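Local coordinates for light Chain (Clostridium botulinum, PDB 6BVD), which is the zinc metalloprotease domain of the mosaic botulinum neurotoxin type HA and, as in other botulinum toxins, probably cleaves a neuronal SNARE protein, at residues A[6-11]-A[18-23]. Numbering follows the deposited sequence.
Sequences VINSFN and DNTIIY
F10 and I21 make the apolar, buried half of this contact: CD1 at the tip of I21 reaches CB of F10 at 3.9 Å. The isoleucine gets there through an extended chain, chi2 179°, which carries CD1 out from the start of its strand toward the loop. Next to it T20 comes at the rim of the F10 ring, near the ring plane, with its CB 4.4 Å from CD2. The same residue packs as closely on N8, its methyl CG2 lying against the amide, 3.7 Å from ND2. One face of the F10 ring is met by the segment's own backbone, the carbonyl O of N8 standing 3.7 Å above the plane and displaced toward the rim. F39 of strand 36-40, whose ring meets that of F10, and I94 of helix 83-100 also pack against F10. Segment 6-11 thus runs as an irregular, extended piece between that helix and the start of strand 21-24, an inner strand of the mixed sheet, near the N-terminus of a clostridial neurotoxin zinc protease. The looser side is the gap between S9 and T20. No direct hydrogen bond joins the two segments; a single water bridges them instead, donating to the carbonyl O of S9 at 2.8 Å and lying 2.6 Å from OG1 of T20. A chi1 of 53° tucks OG1 over its own backbone, where it is hydrogen-bonded to this water and to ND2 of N17, while ND2 of N8 gives its hydrogen bond to the backbone O of Q40. Beyond F10, N11 turns its CB away from the strand, and its ND2 is hydrogen-bonded to the backbone O of I395 of the second subunit.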
ATOM      1  N   VAL A   6      -4.552   7.073 -11.249  1.00 29.16           N
ATOM      2  CA  VAL A   6      -3.251   6.476 -11.051  1.00 26.63           C
ATOM      3  C   VAL A   6      -2.331   7.395 -10.234  1.00 25.74           C
ATOM      4  O   VAL A   6      -2.163   8.581 -10.557  1.00 25.00           O
ATOM      5  CB  VAL A   6      -2.600   6.180 -12.425  1.00 31.98           C
ATOM      6  CG1 VAL A   6      -1.158   5.727 -12.260  1.00 29.49           C
ATOM      7  CG2 VAL A   6      -3.449   5.159 -13.196  1.00 32.65           C
ATOM      8  N   ILE A   7      -1.757   6.864  -9.155  1.00 26.52           N
ATOM      9  CA  ILE A   7      -0.789   7.611  -8.364  1.00 28.19           C
ATOM     10  C   ILE A   7       0.619   7.249  -8.838  1.00 24.14           C
ATOM     11  O   ILE A   7       0.978   6.076  -8.840  1.00 24.65           O
ATOM     12  CB  ILE A   7      -0.965   7.315  -6.848  1.00 25.68           C
ATOM     13  CG1 ILE A   7      -2.398   7.669  -6.386  1.00 27.62           C
ATOM     14  CG2 ILE A   7       0.068   8.058  -6.059  1.00 19.49           C
ATOM     15  CD1 ILE A   7      -2.816   9.138  -6.680  1.00 22.84           C
ATOM     16  N   ASN A   8       1.406   8.237  -9.293  1.00 19.51           N
ATOM     17  CA  ASN A   8       2.779   7.960  -9.747  1.00 22.50           C
ATOM     18  C   ASN A   8       3.817   7.967  -8.627  1.00 29.13           C
ATOM     19  O   ASN A   8       3.656   8.707  -7.682  1.00 27.30           O
ATOM     20  CB  ASN A   8       3.171   9.007 -10.809  1.00 26.14           C
ATOM     21  CG  ASN A   8       2.206   9.026 -11.960  1.00 22.51           C
ATOM     22  OD1 ASN A   8       1.960   7.998 -12.574  1.00 24.02           O
ATOM     23  ND2 ASN A   8       1.651  10.183 -12.255  1.00 28.29           N
ATOM     24  N   SER A   9       4.899   7.198  -8.768  1.00 22.97           N
ATOM     25  CA  SER A   9       6.060   7.251  -7.859  1.00 23.56           C
ATOM     26  C   SER A   9       7.318   7.801  -8.576  1.00 23.78           C
ATOM     27  O   SER A   9       7.438   7.716  -9.799  1.00 21.57           O
ATOM     28  CB  SER A   9       6.366   5.866  -7.264  1.00 31.76           C
ATOM     29  OG  SER A   9       5.363   5.494  -6.324  1.00 31.27           O
ATOM     30  N   PHE A  10       8.210   8.405  -7.797  1.00 21.04           N
ATOM     31  CA  PHE A  10       9.430   9.056  -8.278  1.00 25.84           C
ATOM     32  C   PHE A  10      10.335   9.296  -7.073  1.00 30.82           C
ATOM     33  O   PHE A  10       9.858   9.388  -5.929  1.00 26.47           O
ATOM     34  CB  PHE A  10       9.125  10.399  -9.001  1.00 27.56           C
ATOM     35  CG  PHE A  10       7.780  11.012  -8.626  1.00 25.98           C
ATOM     36  CD1 PHE A  10       7.530  11.451  -7.328  1.00 23.22           C
ATOM     37  CD2 PHE A  10       6.765  11.112  -9.570  1.00 26.51           C
ATOM     38  CE1 PHE A  10       6.297  11.994  -6.972  1.00 24.91           C
ATOM     39  CE2 PHE A  10       5.517  11.655  -9.227  1.00 22.24           C
ATOM     40  CZ  PHE A  10       5.282  12.110  -7.930  1.00 23.93           C
ATOM     41  N   ASN A  11      11.633   9.385  -7.325  1.00 23.96           N
ATOM     42  CA  ASN A  11      12.588   9.858  -6.328  1.00 27.19           C
ATOM     43  C   ASN A  11      13.007  11.280  -6.710  1.00 27.23           C
ATOM     44  O   ASN A  11      12.942  11.627  -7.890  1.00 25.96           O
ATOM     45  CB  ASN A  11      13.789   8.909  -6.252  1.00 23.05           C
ATOM     46  CG  ASN A  11      13.359   7.461  -6.124  1.00 33.13           C
ATOM     47  OD1 ASN A  11      12.960   7.042  -5.052  1.00 26.54           O
ATOM     48  ND2 ASN A  11      13.446   6.695  -7.215  1.00 22.51           N
ATOM     49  N   ASP A  18       9.913  14.297 -19.250  1.00 27.94           N
ATOM     50  CA  ASP A  18       8.856  14.910 -20.067  1.00 26.76           C
ATOM     51  C   ASP A  18       7.465  14.323 -19.842  1.00 30.16           C
ATOM     52  O   ASP A  18       6.617  14.392 -20.719  1.00 23.24           O
ATOM     53  CB  ASP A  18       9.184  14.786 -21.566  1.00 29.94           C
ATOM     54  CG  ASP A  18      10.453  15.514 -21.952  1.00 32.30           C
ATOM     55  OD1 ASP A  18      10.987  16.267 -21.118  1.00 38.49           O
ATOM     56  OD2 ASP A  18      10.918  15.333 -23.105  1.00 33.00           O
ATOM     57  N   ASN A  19       7.239  13.695 -18.688  1.00 23.83           N
ATOM     58  CA  ASN A  19       5.957  13.064 -18.419  1.00 28.16           C
ATOM     59  C   ASN A  19       5.589  13.278 -16.944  1.00 34.02           C
ATOM     60  O   ASN A  19       4.722  14.096 -16.648  1.00 28.98           O
ATOM     61  CB  ASN A  19       5.978  11.567 -18.779  1.00 24.31           C
ATOM     62  CG  ASN A  19       4.689  10.863 -18.399  1.00 42.92           C
ATOM     63  OD1 ASN A  19       3.616  11.466 -18.393  1.00 44.91           O
ATOM     64  ND2 ASN A  19       4.789   9.576 -18.070  1.00 48.82           N
ATOM     65  N   THR A  20       6.274  12.583 -16.035  1.00 29.98           N
ATOM     66  CA  THR A  20       5.982  12.784 -14.605  1.00 28.15           C
ATOM     67  C   THR A  20       6.963  13.700 -13.897  1.00 30.89           C
ATOM     68  O   THR A  20       6.720  14.108 -12.745  1.00 23.35           O
ATOM     69  CB  THR A  20       5.919  11.430 -13.842  1.00 24.80           C
ATOM     70  OG1 THR A  20       7.102  10.649 -14.079  1.00 26.61           O
ATOM     71  CG2 THR A  20       4.731  10.644 -14.319  1.00 27.18           C
ATOM     72  N   ILE A  21       8.082  14.016 -14.568  1.00 23.03           N
ATOM     73  CA  ILE A  21       9.079  14.892 -13.978  1.00 23.44           C
ATOM     74  C   ILE A  21       9.613  15.875 -14.998  1.00 28.81           C
ATOM     75  O   ILE A  21      10.328  15.454 -15.929  1.00 23.09           O
ATOM     76  CB  ILE A  21      10.265  14.128 -13.428  1.00 28.68           C
ATOM     77  CG1 ILE A  21       9.821  13.076 -12.398  1.00 27.48           C
ATOM     78  CG2 ILE A  21      11.231  15.073 -12.771  1.00 25.52           C
ATOM     79  CD1 ILE A  21      10.979  12.317 -11.874  1.00 24.12           C
ATOM     80  N   ILE A  22       9.278  17.147 -14.792  1.00 21.84           N
ATOM     81  CA  ILE A  22       9.705  18.255 -15.674  1.00 29.77           C
ATOM     82  C   ILE A  22      10.041  19.468 -14.824  1.00 29.81           C
ATOM     83  O   ILE A  22       9.774  19.485 -13.631  1.00 26.25           O
ATOM     84  CB  ILE A  22       8.629  18.674 -16.695  1.00 30.31           C
ATOM     85  CG1 ILE A  22       7.400  19.185 -15.951  1.00 29.94           C
ATOM     86  CG2 ILE A  22       8.232  17.547 -17.618  1.00 36.50           C
ATOM     87  CD1 ILE A  22       6.248  19.418 -16.849  1.00 41.75           C
ATOM     88  N   TYR A  23      10.691  20.468 -15.420  1.00 24.03           N
ATOM     89  CA  TYR A  23      10.851  21.753 -14.731  1.00 23.26           C
ATOM     90  C   TYR A  23       9.682  22.670 -15.009  1.00 28.91           C
ATOM     91  O   TYR A  23       9.257  22.812 -16.165  1.00 34.83           O
ATOM     92  CB  TYR A  23      12.170  22.425 -15.129  1.00 19.22           C
ATOM     93  CG  TYR A  23      13.320  21.921 -14.277  1.00 25.41           C
ATOM     94  CD1 TYR A  23      13.804  22.665 -13.200  1.00 29.21           C
ATOM     95  CD2 TYR A  23      13.899  20.687 -14.530  1.00 35.78           C
ATOM     96  CE1 TYR A  23      14.842  22.191 -12.409  1.00 33.84           C
ATOM     97  CE2 TYR A  23      14.931  20.206 -13.754  1.00 35.54           C
ATOM     98  CZ  TYR A  23      15.404  20.960 -12.705  1.00 35.70           C
ATOM     99  OH  TYR A  23      16.430  20.460 -11.950  1.00 37.80           O
TER
HETATM  100  O   HOH W   1       7.529   8.609 -12.461  1.00 35.57           O